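Local coordinates for protein adenosine kinase (Sinorhizobium meliloti, PDB 3UBO) that probably phosphorylates adenosine, as a kinase of the pfkB family, and has been captured with both adenosine and ADP bound, at residues K106-H111 / L133-E138; V137-E142 / G159-P164; E204-G209 / L222-T227; E228-A233 / A244-S249. All coordinates share one frame; numbering follows the deposited sequence.

Contact 1 of 4, residues K106-H111 / L133-E138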
# COMPACT_ATOMS: atom_id res chain seq x y z
N LYS A 106 17.90 17.26 -0.61
CA LYS A 106 18.51 16.71 -1.82
C LYS A 106 18.73 15.19 -1.74
O LYS A 106 19.20 14.67 -0.73
CB LYS A 106 19.82 17.41 -2.10
CG LYS A 106 20.30 17.33 -3.58
CD LYS A 106 21.87 17.30 -3.75
CE LYS A 106 22.35 18.11 -5.03
NZ LYS A 106 21.57 19.41 -5.26
N PRO A 107 18.36 14.45 -2.80
CA PRO A 107 18.50 12.99 -2.68
C PRO A 107 19.93 12.55 -3.02
O PRO A 107 20.57 13.23 -3.82
CB PRO A 107 17.52 12.46 -3.75
CG PRO A 107 17.46 13.57 -4.78
CD PRO A 107 17.51 14.83 -3.95
N LEU A 108 20.35 11.40 -2.48
CA LEU A 108 21.67 10.78 -2.63
C LEU A 108 22.31 10.65 -4.03
O LEU A 108 23.52 11.03 -4.21
CB LEU A 108 21.68 9.43 -1.96
CG LEU A 108 22.89 9.31 -1.04
CD1 LEU A 108 23.08 10.61 -0.30
CD2 LEU A 108 22.85 8.12 -0.08
N ASP A 109 21.62 10.11 -5.04
CA ASP A 109 22.41 9.79 -6.30
C ASP A 109 23.18 8.46 -6.18
O ASP A 109 24.37 8.44 -5.88
CB ASP A 109 23.46 10.87 -6.69
CG ASP A 109 22.82 12.19 -7.18
OD1 ASP A 109 21.55 12.40 -6.96
OD2 ASP A 109 23.60 12.99 -7.81
N GLY A 110 22.46 7.35 -6.33
CA GLY A 110 23.03 6.04 -6.07
C GLY A 110 23.14 5.67 -4.59
O GLY A 110 22.59 6.37 -3.70
N HIS A 111 23.88 4.58 -4.36
CA HIS A 111 23.98 3.87 -3.08
C HIS A 111 24.44 4.76 -1.92
O HIS A 111 25.21 5.65 -2.14
CB HIS A 111 24.90 2.60 -3.23
CG HIS A 111 24.29 1.48 -4.04
ND1 HIS A 111 23.90 1.63 -5.36
CD2 HIS A 111 24.02 0.18 -3.71
CE1 HIS A 111 23.39 0.49 -5.80
NE2 HIS A 111 23.45 -0.41 -4.82
N LEU A 133 18.96 1.09 7.14
CA LEU A 133 19.00 2.55 7.05
C LEU A 133 19.27 3.14 5.67
O LEU A 133 18.88 4.28 5.41
CB LEU A 133 19.93 3.10 8.11
CG LEU A 133 19.36 2.83 9.49
CD1 LEU A 133 20.40 2.80 10.64
CD2 LEU A 133 18.27 3.84 9.70
N GLY A 134 19.89 2.39 4.76
CA GLY A 134 20.14 2.88 3.40
C GLY A 134 20.64 4.32 3.37
O GLY A 134 21.48 4.68 4.21
N ALA A 135 20.16 5.10 2.39
CA ALA A 135 20.41 6.53 2.28
C ALA A 135 20.41 7.32 3.63
O ALA A 135 21.30 8.11 3.88
CB ALA A 135 19.47 7.17 1.22
N CYS A 136 19.47 7.08 4.54
CA CYS A 136 19.49 7.71 5.86
C CYS A 136 20.86 7.92 6.62
O CYS A 136 20.95 8.70 7.56
CB CYS A 136 18.45 7.01 6.76
SG CYS A 136 16.77 7.06 5.96
N VAL A 137 21.93 7.24 6.28
CA VAL A 137 23.16 7.49 7.07
C VAL A 137 23.89 8.77 6.61
O VAL A 137 24.60 9.40 7.38
CB VAL A 137 24.13 6.31 7.03
CG1 VAL A 137 23.56 5.11 7.77
CG2 VAL A 137 24.47 5.99 5.56
N GLU A 138 23.68 9.11 5.34
CA GLU A 138 24.13 10.32 4.65
C GLU A 138 23.40 11.58 5.09
O GLU A 138 23.57 12.62 4.50
CB GLU A 138 23.87 10.23 3.13
CG GLU A 138 24.50 9.06 2.37
CD GLU A 138 26.05 9.08 2.36
OE1 GLU A 138 26.64 10.15 2.76
OE2 GLU A 138 26.67 8.04 1.94
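L108 points its forked end at the residue that opens a short 3-10 turn, and L108 CD2 rests on A135 CB at 3.7 Å. Leucine suits the place because its branched end can reach across from one loop to the other, and alanine because its single methyl lets the leucine come close to the turn. E138 also faces the leucine, with the aliphatic base of its chain and not with its charge. Its CG stands anti to the carbonyl carbon (chi1 -59°), and a further bend at chi2 (-64°) folds the chain, which runs at about a right angle to the leucine. The two side chains are modelled too close together, however, and the detail of their approach is doubtful. The turn is held by E138 N bonding A135 O at 3.0 Å, and the backbone of L108 is anchored to V83. An alanine here removes the methyls, and A135 would probably be left without its apolar partner from this loop. The contact joins the loops entering and leaving the strand pair 116-121 and 127-132, part of the smaller mixed sheet that serves pfkB-type kinases as a lid.

Contact 2 of 4, residues V137-E142 / G159-P164. With ADN (adenosine), chain C.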
# COMPACT_ATOMS: atom_id res chain seq x y z
N VAL A 137 21.93 7.24 6.28
CA VAL A 137 23.16 7.49 7.07
C VAL A 137 23.89 8.77 6.61
O VAL A 137 24.60 9.40 7.38
CB VAL A 137 24.13 6.31 7.03
CG1 VAL A 137 23.56 5.11 7.77
CG2 VAL A 137 24.47 5.99 5.56
N GLU A 138 23.68 9.11 5.34
CA GLU A 138 24.13 10.32 4.65
C GLU A 138 23.40 11.58 5.09
O GLU A 138 23.57 12.62 4.50
CB GLU A 138 23.87 10.23 3.13
CG GLU A 138 24.50 9.06 2.37
CD GLU A 138 26.05 9.08 2.36
OE1 GLU A 138 26.64 10.15 2.76
OE2 GLU A 138 26.67 8.04 1.94
N LEU A 139 22.54 11.50 6.10
CA LEU A 139 21.84 12.71 6.46
C LEU A 139 22.70 13.44 7.44
O LEU A 139 23.17 12.84 8.45
CB LEU A 139 20.48 12.42 7.10
CG LEU A 139 19.77 13.67 7.67
CD1 LEU A 139 18.82 14.35 6.63
CD2 LEU A 139 19.11 13.36 9.01
N GLY A 140 22.87 14.71 7.17
CA GLY A 140 23.63 15.53 8.08
C GLY A 140 23.37 17.02 7.97
O GLY A 140 22.34 17.43 7.35
N PRO A 141 24.28 17.84 8.56
CA PRO A 141 24.14 19.28 8.71
C PRO A 141 23.93 19.93 7.40
O PRO A 141 23.24 20.92 7.37
CB PRO A 141 25.45 19.69 9.31
CG PRO A 141 25.81 18.54 10.16
CD PRO A 141 25.43 17.35 9.33
N GLU A 142 24.41 19.35 6.32
CA GLU A 142 24.35 20.00 5.02
C GLU A 142 22.92 20.11 4.57
O GLU A 142 22.59 20.86 3.64
CB GLU A 142 25.12 19.13 4.07
CG GLU A 142 26.24 18.49 4.90
CD GLU A 142 26.55 17.06 4.51
OE1 GLU A 142 25.72 16.13 4.86
OE2 GLU A 142 27.65 16.89 3.88
N GLY A 159 14.58 10.27 18.19
CA GLY A 159 15.69 9.59 18.84
C GLY A 159 16.36 8.63 17.84
O GLY A 159 17.59 8.43 17.83
N TYR A 160 15.54 8.06 16.95
CA TYR A 160 15.97 7.07 15.96
C TYR A 160 17.17 7.53 15.13
O TYR A 160 17.74 6.73 14.37
CB TYR A 160 14.83 6.75 14.96
CG TYR A 160 13.85 5.69 15.39
CD1 TYR A 160 12.51 5.75 14.99
CD2 TYR A 160 14.25 4.64 16.19
CE1 TYR A 160 11.58 4.82 15.41
CE2 TYR A 160 13.32 3.70 16.60
CZ TYR A 160 11.98 3.80 16.20
OH TYR A 160 11.06 2.85 16.59
N LEU A 161 17.49 8.82 15.25
CA LEU A 161 18.43 9.56 14.41
C LEU A 161 19.80 9.48 15.03
O LEU A 161 20.79 9.84 14.43
CB LEU A 161 18.05 11.03 14.33
CG LEU A 161 17.10 11.46 13.22
CD1 LEU A 161 17.07 12.98 13.13
CD2 LEU A 161 17.43 10.85 11.87
N TRP A 162 19.84 9.01 16.26
CA TRP A 162 21.13 8.73 16.84
C TRP A 162 21.90 7.62 16.11
O TRP A 162 23.14 7.72 15.97
CB TRP A 162 21.09 8.63 18.38
CG TRP A 162 21.31 10.01 18.89
CD1 TRP A 162 22.32 10.44 19.73
CD2 TRP A 162 20.60 11.21 18.46
NE1 TRP A 162 22.26 11.83 19.87
CE2 TRP A 162 21.22 12.32 19.11
CE3 TRP A 162 19.51 11.45 17.58
CZ2 TRP A 162 20.78 13.65 18.92
CZ3 TRP A 162 19.08 12.78 17.38
CH2 TRP A 162 19.71 13.87 18.07
N ASP A 163 21.18 6.63 15.56
CA ASP A 163 21.77 5.45 14.92
C ASP A 163 22.68 5.80 13.76
O ASP A 163 23.84 5.34 13.73
CB ASP A 163 20.70 4.42 14.49
CG ASP A 163 20.13 3.66 15.67
OD1 ASP A 163 20.94 3.30 16.56
OD2 ASP A 163 18.88 3.46 15.74
N PRO A 164 22.19 6.60 12.79
CA PRO A 164 23.12 6.95 11.72
C PRO A 164 24.36 7.68 12.28
O PRO A 164 24.55 7.80 13.50
CB PRO A 164 22.29 7.85 10.76
CG PRO A 164 20.93 7.83 11.21
CD PRO A 164 20.80 6.99 12.48
O5' ADN C . 6.48 4.03 14.55
C5' ADN C . 5.89 3.96 13.20
C4' ADN C . 6.94 4.09 12.04
O4' ADN C . 8.28 3.79 12.45
C3' ADN C . 6.84 3.43 10.57
O3' ADN C . 6.00 3.87 9.53
C2' ADN C . 8.35 3.35 10.14
O2' ADN C . 8.67 3.89 8.84
C1' ADN C . 9.01 3.99 11.29
N9 ADN C . 10.37 3.43 11.53
C8 ADN C . 10.83 2.10 11.73
N7 ADN C . 12.21 2.11 12.06
C5 ADN C . 12.60 3.46 12.06
C6 ADN C . 13.85 4.09 12.29
N6 ADN C . 15.03 3.35 12.63
N1 ADN C . 13.91 5.53 12.21
C2 ADN C . 12.73 6.29 11.90
N3 ADN C . 11.46 5.69 11.67
C4 ADN C . 11.44 4.28 11.74
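V137 and L139 make the apolar contacts, one against P164 and the other against L161. P164 turns the flank of its ring to the valine, with P164 CB 3.8 Å from V137 CA and 4.2 Å from V137 CG1. The rigid proline and the branched valine suit a place where two turns run close. L139, its CG anti to the backbone N (chi1 172°), brings CD2 to within 4.2 Å of L161 CD2, and the two leucines approach at a slant.

Segment 137-142 leads from the mixed sheet back to the Rossmann-like alpha/beta core, while 159-164 directly follows strand 152-158 of the parallel sheet, where pfkB-family kinases bind their substrate.

The aromatic contact is with that substrate. Y160 turns one ring face to adenosine, whose C6 lies 3.4 Å above the ring plane but displaced toward the rim; Y160 CE1 is 3.7 Å from adenosine C4. A serine in place of Y160 would probably leave the adenine without this flat apolar wall and freer to shift.

Hydrogen bonds and charges fix the surroundings. W162 N bonds G159 O at 2.8 Å, tightening the turn that carries the tyrosine. The backbone of Y160 is tied through N to S190 and through O to N13, whose amide nitrogen also bonds adenosine. Farther out, D163 forms a salt bridge with R197, and E142 forms one with R166.

Contact 3 of 4, residues E204-G209 / L222-T227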
# COMPACT_ATOMS: atom_id res chain seq x y z
N GLU A 204 21.05 14.49 28.45
CA GLU A 204 21.86 15.68 28.33
C GLU A 204 21.33 16.55 27.20
O GLU A 204 21.42 17.80 27.20
CB GLU A 204 23.32 15.29 28.04
CG GLU A 204 24.19 16.36 27.37
CD GLU A 204 24.47 17.56 28.27
OE1 GLU A 204 24.36 17.42 29.52
OE2 GLU A 204 24.79 18.63 27.69
N LEU A 205 20.81 15.89 26.19
CA LEU A 205 20.23 16.61 25.10
C LEU A 205 18.93 17.32 25.61
O LEU A 205 18.58 18.37 25.10
CB LEU A 205 20.04 15.65 23.94
CG LEU A 205 19.11 15.91 22.79
CD1 LEU A 205 19.88 16.47 21.60
CD2 LEU A 205 18.45 14.56 22.48
N MSE A 206 18.29 16.78 26.65
CA MSE A 206 17.17 17.49 27.30
C MSE A 206 17.68 18.53 28.30
O MSE A 206 17.35 19.72 28.23
CB MSE A 206 16.27 16.53 28.08
CG MSE A 206 15.46 15.58 27.25
SE MSE A 206 14.73 14.01 28.35
CE MSE A 206 13.15 14.79 29.25
N ARG A 207 18.49 18.08 29.25
CA ARG A 207 18.99 18.98 30.28
C ARG A 207 19.65 20.24 29.72
O ARG A 207 19.36 21.32 30.19
CB ARG A 207 19.87 18.21 31.26
CG ARG A 207 19.03 17.11 31.88
CD ARG A 207 19.88 16.20 32.67
NE ARG A 207 19.07 15.29 33.47
CZ ARG A 207 19.54 14.14 33.92
NH1 ARG A 207 20.81 13.80 33.62
NH2 ARG A 207 18.75 13.34 34.64
N SER A 208 20.46 20.12 28.69
CA SER A 208 20.97 21.30 28.00
C SER A 208 19.87 22.22 27.40
O SER A 208 20.18 23.26 26.75
CB SER A 208 21.95 20.89 26.91
OG SER A 208 21.35 19.93 26.06
N GLY A 209 18.60 21.82 27.60
CA GLY A 209 17.45 22.58 27.13
C GLY A 209 17.53 22.78 25.63
O GLY A 209 16.86 23.66 25.06
N LEU A 222 9.70 4.50 31.19
CA LEU A 222 10.21 3.68 32.30
C LEU A 222 11.70 3.39 32.18
O LEU A 222 12.34 3.07 33.17
CB LEU A 222 9.47 2.34 32.39
CG LEU A 222 8.00 2.44 32.79
CD1 LEU A 222 7.29 1.07 32.86
CD2 LEU A 222 7.87 3.18 34.10
N ALA A 223 12.23 3.50 30.96
CA ALA A 223 13.50 2.90 30.61
C ALA A 223 14.52 3.97 30.48
O ALA A 223 15.72 3.71 30.47
CB ALA A 223 13.38 2.18 29.28
N LEU A 224 14.03 5.18 30.31
CA LEU A 224 14.85 6.36 30.24
C LEU A 224 15.40 6.69 31.62
O LEU A 224 16.48 7.25 31.73
CB LEU A 224 14.05 7.51 29.68
CG LEU A 224 14.57 8.94 29.70
CD1 LEU A 224 15.76 9.11 28.73
CD2 LEU A 224 13.44 9.92 29.40
N TYR A 225 14.70 6.30 32.68
CA TYR A 225 15.17 6.46 34.06
C TYR A 225 15.33 5.09 34.72
O TYR A 225 15.03 4.94 35.92
CB TYR A 225 14.22 7.38 34.90
CG TYR A 225 14.03 8.76 34.25
CD1 TYR A 225 15.08 9.67 34.18
CD2 TYR A 225 12.81 9.13 33.68
CE1 TYR A 225 14.93 10.91 33.58
CE2 TYR A 225 12.65 10.38 33.06
CZ TYR A 225 13.71 11.27 33.02
OH TYR A 225 13.60 12.50 32.41
N GLU A 226 15.79 4.10 33.95
CA GLU A 226 15.96 2.73 34.44
C GLU A 226 15.07 2.46 35.66
O GLU A 226 15.59 2.40 36.78
CB GLU A 226 17.43 2.47 34.81
N THR A 227 13.76 2.31 35.47
CA THR A 227 12.83 2.02 36.58
C THR A 227 11.46 1.38 36.20
O THR A 227 10.88 1.63 35.13
CB THR A 227 12.56 3.27 37.49
OG1 THR A 227 11.57 2.96 38.49
CG2 THR A 227 12.04 4.45 36.67
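M206, a selenomethionine, reaches from the last turn of helix 199-207, comes up to the end of L224 and meets the tip of Y225. M206 SE lies 4.4 Å from L224 CD2, and M206 CE is 3.9 Å from Y225 OH. The chain leaves the backbone with CG anti to the carbonyl carbon (chi1 -69°) and is bent at chi3 (80°), the turn that sets the terminal methyl aside from the line of the chain. The length of a methionine-type chain is well suited to this, since M206 CA and L224 CA are 11.7 Å apart; the selenium itself is a substitute for sulfur and has no part in that fit.

M206 and Y225 approach from opposite directions, and the methyl CE meets the hydroxyl oxygen. One ring face of the tyrosine is used by its own neighbour, L224, whose CG sits 4.1 Å above the centre of the Y225 ring. Leucine and tyrosine thus form one apolar surface. The phenol ends in a polar group that has a mate: Y225 OH is hydrogen-bonded to D240, on helix 230-240. R207 reaches the same D240 carboxylate in a salt bridge, and the acid's charge is probably well balanced there.

Helix 199-207 is brought to an end here. S208 N still bonds E204 O at 2.9 Å before G209 takes a positive phi that suits glycine. In the other segment T227 N returns to L222 O at 2.8 Å. The contact joins neighbouring helices that precede and follow strand 213-217 in the three-layer alpha/beta/alpha (ribokinase-like) fold.

Contact 4 of 4, residues E228-A233 / A244-S249. With ADP (adenosine-5'-diphosphate), chain D.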
# COMPACT_ATOMS: atom_id res chain seq x y z
N GLU A 228 10.95 0.55 37.10
CA GLU A 228 9.62 0.02 36.96
C GLU A 228 8.57 0.94 37.64
O GLU A 228 7.38 0.76 37.41
CB GLU A 228 9.56 -1.44 37.46
N ASP A 229 9.00 1.94 38.44
CA ASP A 229 8.03 2.90 39.04
C ASP A 229 7.63 4.03 38.09
O ASP A 229 8.39 4.99 37.90
CB ASP A 229 8.51 3.52 40.37
CG ASP A 229 7.49 4.54 40.97
OD1 ASP A 229 6.33 4.65 40.48
OD2 ASP A 229 7.86 5.23 41.94
N PHE A 230 6.42 3.94 37.54
CA PHE A 230 5.97 4.90 36.53
C PHE A 230 5.75 6.35 37.08
O PHE A 230 6.04 7.35 36.40
CB PHE A 230 4.73 4.35 35.78
CG PHE A 230 4.29 5.20 34.61
CD1 PHE A 230 5.18 5.52 33.59
CD2 PHE A 230 3.00 5.69 34.52
CE1 PHE A 230 4.79 6.31 32.51
CE2 PHE A 230 2.61 6.49 33.45
CZ PHE A 230 3.50 6.79 32.45
N ASP A 231 5.22 6.46 38.30
CA ASP A 231 5.02 7.78 38.90
C ASP A 231 6.35 8.49 39.07
O ASP A 231 6.48 9.67 38.71
CB ASP A 231 4.27 7.66 40.22
CG ASP A 231 2.78 7.47 40.01
OD1 ASP A 231 2.32 7.91 38.91
OD2 ASP A 231 2.10 6.89 40.90
N ARG A 232 7.33 7.76 39.61
CA ARG A 232 8.67 8.27 39.83
C ARG A 232 9.25 8.80 38.54
O ARG A 232 9.94 9.84 38.52
CB ARG A 232 9.60 7.16 40.32
CG ARG A 232 11.10 7.58 40.34
CD ARG A 232 11.53 8.02 41.76
NE ARG A 232 12.73 8.86 41.82
CZ ARG A 232 13.43 9.10 42.95
NH1 ARG A 232 13.06 8.52 44.11
NH2 ARG A 232 14.51 9.89 42.91
N ALA A 233 8.99 8.06 37.47
CA ALA A 233 9.53 8.39 36.16
C ALA A 233 8.89 9.67 35.63
O ALA A 233 9.56 10.49 34.97
CB ALA A 233 9.35 7.25 35.18
N ALA A 244 6.18 17.40 28.38
CA ALA A 244 6.39 16.00 28.04
C ALA A 244 5.07 15.11 28.00
O ALA A 244 4.51 14.73 29.02
CB ALA A 244 7.41 15.41 28.98
N ALA A 245 4.63 14.79 26.78
CA ALA A 245 3.51 13.89 26.52
C ALA A 245 3.89 12.38 26.51
O ALA A 245 4.87 11.98 25.85
CB ALA A 245 2.84 14.30 25.20
N VAL A 246 3.11 11.54 27.22
CA VAL A 246 3.39 10.11 27.28
C VAL A 246 2.21 9.23 26.83
O VAL A 246 1.17 9.19 27.49
CB VAL A 246 3.86 9.73 28.68
CG1 VAL A 246 3.91 8.23 28.84
CG2 VAL A 246 5.20 10.35 28.91
N THR A 247 2.36 8.50 25.72
CA THR A 247 1.28 7.62 25.25
C THR A 247 1.12 6.35 26.10
O THR A 247 2.07 5.70 26.50
CB THR A 247 1.39 7.32 23.72
OG1 THR A 247 2.65 6.70 23.44
CG2 THR A 247 1.23 8.59 22.87
N LEU A 248 -0.14 6.03 26.39
CA LEU A 248 -0.53 4.87 27.23
C LEU A 248 -1.38 3.86 26.46
O LEU A 248 -2.32 3.29 27.00
CB LEU A 248 -1.33 5.34 28.44
CG LEU A 248 -0.70 6.34 29.43
CD1 LEU A 248 -1.78 7.02 30.33
CD2 LEU A 248 0.46 5.69 30.23
N SER A 249 -1.05 3.64 25.20
CA SER A 249 -1.81 2.77 24.35
C SER A 249 -3.30 3.08 24.50
O SER A 249 -3.73 4.17 24.10
CB SER A 249 -1.56 1.30 24.68
OG SER A 249 -0.30 1.09 25.26
PB ADP D . 3.40 3.39 20.65
O1B ADP D . 4.47 2.14 20.88
O2B ADP D . 4.04 4.94 20.62
O3B ADP D . 2.62 3.19 19.40
PA ADP D . 1.06 3.44 22.68
O1A ADP D . 0.74 1.98 23.36
O2A ADP D . 1.17 4.46 23.73
O3A ADP D . 2.57 3.02 22.06
O5' ADP D . -0.08 4.01 21.57
C5' ADP D . 0.08 5.29 20.99
C4' ADP D . -1.28 6.04 20.81
O4' ADP D . -2.25 5.51 19.79
C3' ADP D . -2.25 6.16 22.11
O3' ADP D . -1.89 7.00 23.19
C2' ADP D . -3.67 6.15 21.56
O2' ADP D . -4.36 7.37 21.26
C1' ADP D . -3.48 5.16 20.44
N9 ADP D . -3.59 3.73 20.87
C8 ADP D . -2.57 2.82 21.10
N7 ADP D . -3.14 1.54 21.50
C5 ADP D . -4.56 1.69 21.54
C6 ADP D . -5.65 0.75 21.84
N6 ADP D . -5.35 -0.65 22.16
N1 ADP D . -6.94 1.18 21.76
C2 ADP D . -7.25 2.50 21.39
N3 ADP D . -6.19 3.44 21.10
C4 ADP D . -4.87 3.02 21.16
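A single ring atom, CZ of F230, serves two aliphatic side chains at once, lying 3.9 Å from V246 CG1 and equally 3.9 Å from L248 CD2. V246 meets the ring at its edge, in the ring plane, coming from the opposite direction; the L248 chain runs obliquely to it. CG of F230 is anti to the backbone N (chi1 -173°), which sends the ring from the helix toward the strand. Phenylalanine suits this place because it is long enough to span the gap to the sheet, and its ring also makes a cation-pi contact with R218.

The helix begins at D229, the N-cap, whose OD1 accepts weak bonds from D231 N at 3.0 Å and from R232 N at 3.4 Å. An aspartate is apt here, its short carboxylate bending back to the first amides.

S249 N donates to O2A of ADP at 2.8 Å, with an angle of 160°, though the place of that oxygen is less certain. V246 points at the helix and L248 brings its end there, while T247, L248 and S249 all belong to the ADP pocket. Helix 230-240 and strand 246-247 close a beta-alpha-beta crossover of the Rossmann-like core, with the nucleotide site at the end of its outermost strand.

Contact 2 reaches adenosine through Y160 and contact 4 borders ADP, whereas contacts 1 and 3 stand off: the side chain of A135 is about 12 Å from adenosine and that of L224 about 14 Å from ADP. Contacts 1 and 2 share V137 and E138, their centres about 11 Å apart, and C136 O touches P164 CB at 3.6 Å. W162 of contact 2 packs on L205 of contact 3, W162 CZ2 to L205 CD1 4.0 Å. Contacts 3 and 4 adjoin where helix 218-224 gives way to helix 230-240, with about 13 Å between centres. Contacts 1 and 4 lie on opposite sides of the chain's centre, their own centres about 35 Å apart.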